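Local coordinates for isomaltodextranase (Arthrobacter globiformis, PDB 5AWO), which hydrolyses (1->6)-alpha-D-glucosidic linkages of dextran-type polysaccharides, releasing successive isomaltose units from the non-reducing chain ends, at residues G301-N306 and P376-A381. Sequence-based numbering, arbitrary orientation.
Sequences GWSHRN and PLYRSA
Ser-303 OG sits at the edge of the Tyr-378 ring, close to the ring plane and 3.6 Å from CE1, where it receives a hydrogen bond from the phenol OH (2.9 Å between OH and OG). Trp-483 meets the same ring edge-to-face, and Phe-489 comes against it with the planes at about 45°. The imidazole of His-304 has the carbonyl O of Gly-301 at its edge, in plane, while Tyr-378 OH approaches that ring obliquely.

The hydroxyl is the part of Tyr-378 that does most of the touching. With CG anti to the carbonyl carbon (chi1 -85°), the ring extends from the strand until its oxygen meets the turn. There OH also touches CB of His-304 at 3.5 Å, and it comes near the backbone N of His-304, though at too poor an angle for a bond.

Ser-303 OG has two hydrogen-bond partners. Its chi1 of 62° puts OG between the backbone N and carbonyl carbon; besides Tyr-378 OH, this buried oxygen is hydrogen-bonded to the carbonyl O of Thr-300. Pro-376 closes in with the CD corner of its pyrrolidine, 3.2 Å from Ser-303 OG and only 3.4 Å from Ser-303 CB, a tight fit for two carbons. The polar end of His-304 is engaged elsewhere: NE2 is hydrogen-bonded to Asp-253 OD1 and ND1 to NH1 of Arg-391, a residue of strand 391-392 that the side chains of Ser-303, Pro-376 and Tyr-378 also touch.

Away from the catalytic residues, this buried contact joins the 3-10 turn 303-305, near the C-terminal end of helix 295-302 of the TIM barrel, to strand 375-378 of the antiparallel C-terminal beta domain, an interdomain junction in the two-domain core of family 27 glycoside hydrolases.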
loop_
_atom_site.group_PDB
_atom_site.type_symbol
_atom_site.label_atom_id
_atom_site.label_comp_id
_atom_site.label_asym_id
_atom_site.label_seq_id
_atom_site.Cartn_x
_atom_site.Cartn_y
_atom_site.Cartn_z
ATOM N N GLY A 301 -10.139 -7.191 1.901
ATOM C CA GLY A 301 -9.953 -7.559 3.311
ATOM C C GLY A 301 -8.989 -6.712 4.102
ATOM O O GLY A 301 -9.176 -6.561 5.313
ATOM N N TRP A 302 -7.982 -6.139 3.429
ATOM C CA TRP A 302 -6.985 -5.296 4.090
ATOM C C TRP A 302 -7.253 -3.818 3.839
ATOM O O TRP A 302 -6.475 -2.979 4.295
ATOM C CB TRP A 302 -5.567 -5.702 3.634
ATOM C CG TRP A 302 -5.070 -6.907 4.358
ATOM C CD1 TRP A 302 -4.786 -8.137 3.854
ATOM C CD2 TRP A 302 -4.788 -6.973 5.765
ATOM N NE1 TRP A 302 -4.338 -8.958 4.850
ATOM C CE2 TRP A 302 -4.332 -8.268 6.039
ATOM C CE3 TRP A 302 -4.866 -6.041 6.820
ATOM C CZ2 TRP A 302 -3.990 -8.682 7.327
ATOM C CZ3 TRP A 302 -4.504 -6.434 8.070
ATOM C CH2 TRP A 302 -4.069 -7.741 8.335
ATOM N N SER A 303 -8.365 -3.481 3.174
ATOM C CA SER A 303 -8.634 -2.105 2.806
ATOM C C SER A 303 -8.758 -1.136 3.978
ATOM O O SER A 303 -8.483 0.040 3.808
ATOM C CB SER A 303 -9.871 -1.998 1.909
ATOM O OG SER A 303 -11.053 -2.436 2.546
ATOM N N HIS A 304 -9.187 -1.639 5.129
ATOM C CA HIS A 304 -9.268 -0.798 6.343
ATOM C C HIS A 304 -7.891 -0.264 6.764
ATOM O O HIS A 304 -7.808 0.715 7.540
ATOM C CB HIS A 304 -9.948 -1.537 7.494
ATOM C CG HIS A 304 -9.242 -2.780 7.917
ATOM N ND1 HIS A 304 -9.219 -3.921 7.140
ATOM C CD2 HIS A 304 -8.506 -3.062 9.018
ATOM C CE1 HIS A 304 -8.498 -4.845 7.742
ATOM N NE2 HIS A 304 -8.034 -4.338 8.874
ATOM N N ARG A 305 -6.811 -0.885 6.277
ATOM C CA ARG A 305 -5.440 -0.447 6.539
ATOM C C ARG A 305 -4.807 0.396 5.434
ATOM O O ARG A 305 -3.599 0.703 5.512
ATOM C CB ARG A 305 -4.557 -1.670 6.809
ATOM C CG ARG A 305 -4.898 -2.424 8.091
ATOM C CD ARG A 305 -4.839 -1.493 9.296
ATOM N NE ARG A 305 -4.503 -2.158 10.531
ATOM C CZ ARG A 305 -4.368 -1.533 11.697
ATOM N NH1 ARG A 305 -4.630 -0.231 11.776
ATOM N NH2 ARG A 305 -4.005 -2.247 12.764
ATOM N N ASN A 306 -5.585 0.758 4.412
ATOM C CA ASN A 306 -5.004 1.488 3.287
ATOM C C ASN A 306 -5.124 3.007 3.451
ATOM O O ASN A 306 -5.662 3.485 4.451
ATOM C CB ASN A 306 -5.543 0.991 1.950
ATOM C CG ASN A 306 -6.921 1.516 1.602
ATOM O OD1 ASN A 306 -7.434 2.472 2.184
ATOM N ND2 ASN A 306 -7.519 0.917 0.570
ATOM N N PRO A 376 -13.237 -0.897 -1.225
ATOM C CA PRO A 376 -14.441 -1.606 -1.652
ATOM C C PRO A 376 -15.638 -0.931 -1.008
ATOM O O PRO A 376 -15.468 -0.273 0.041
ATOM C CB PRO A 376 -14.251 -3.008 -1.060
ATOM C CG PRO A 376 -13.476 -2.731 0.205
ATOM C CD PRO A 376 -12.546 -1.602 -0.141
ATOM N N LEU A 377 -16.827 -1.074 -1.572
ATOM C CA LEU A 377 -17.989 -0.532 -0.876
ATOM C C LEU A 377 -18.190 -1.284 0.445
ATOM O O LEU A 377 -18.379 -2.482 0.459
ATOM C CB LEU A 377 -19.237 -0.662 -1.737
ATOM C CG LEU A 377 -20.496 0.025 -1.220
ATOM C CD1 LEU A 377 -20.307 1.535 -1.136
ATOM C CD2 LEU A 377 -21.667 -0.338 -2.118
ATOM N N TYR A 378 -18.147 -0.564 1.562
ATOM C CA TYR A 378 -18.410 -1.184 2.859
ATOM C C TYR A 378 -19.906 -1.415 3.040
ATOM O O TYR A 378 -20.701 -0.526 2.695
ATOM C CB TYR A 378 -17.827 -0.348 4.014
ATOM C CG TYR A 378 -16.365 -0.661 4.272
ATOM C CD1 TYR A 378 -15.410 -0.528 3.268
ATOM C CD2 TYR A 378 -15.944 -1.153 5.499
ATOM C CE1 TYR A 378 -14.072 -0.813 3.496
ATOM C CE2 TYR A 378 -14.602 -1.459 5.727
ATOM C CZ TYR A 378 -13.677 -1.301 4.704
ATOM O OH TYR A 378 -12.350 -1.618 4.951
ATOM N N ARG A 379 -20.243 -2.603 3.511
ATOM C CA ARG A 379 -21.620 -3.069 3.711
ATOM C C ARG A 379 -21.928 -3.253 5.207
ATOM O O ARG A 379 -23.099 -3.207 5.611
ATOM C CB ARG A 379 -21.880 -4.336 2.880
ATOM C CG ARG A 379 -21.648 -4.080 1.388
ATOM C CD ARG A 379 -22.095 -5.195 0.464
ATOM N NE ARG A 379 -21.227 -6.374 0.506
ATOM C CZ ARG A 379 -21.234 -7.360 -0.381
ATOM N NH1 ARG A 379 -22.056 -7.324 -1.433
ATOM N NH2 ARG A 379 -20.382 -8.372 -0.246
ATOM N N SER A 380 -20.903 -3.456 6.034
ATOM C CA SER A 380 -21.072 -3.504 7.485
ATOM C C SER A 380 -19.735 -3.245 8.161
ATOM O O SER A 380 -18.706 -3.104 7.487
ATOM C CB SER A 380 -21.662 -4.831 7.923
ATOM O OG SER A 380 -20.661 -5.832 8.043
ATOM N N ALA A 381 -19.743 -3.144 9.489
ATOM C CA ALA A 381 -18.537 -2.906 10.272
ATOM C C ALA A 381 -17.711 -4.158 10.554
ATOM O O ALA A 381 -16.555 -4.050 10.961
ATOM C CB ALA A 381 -18.915 -2.250 11.607
#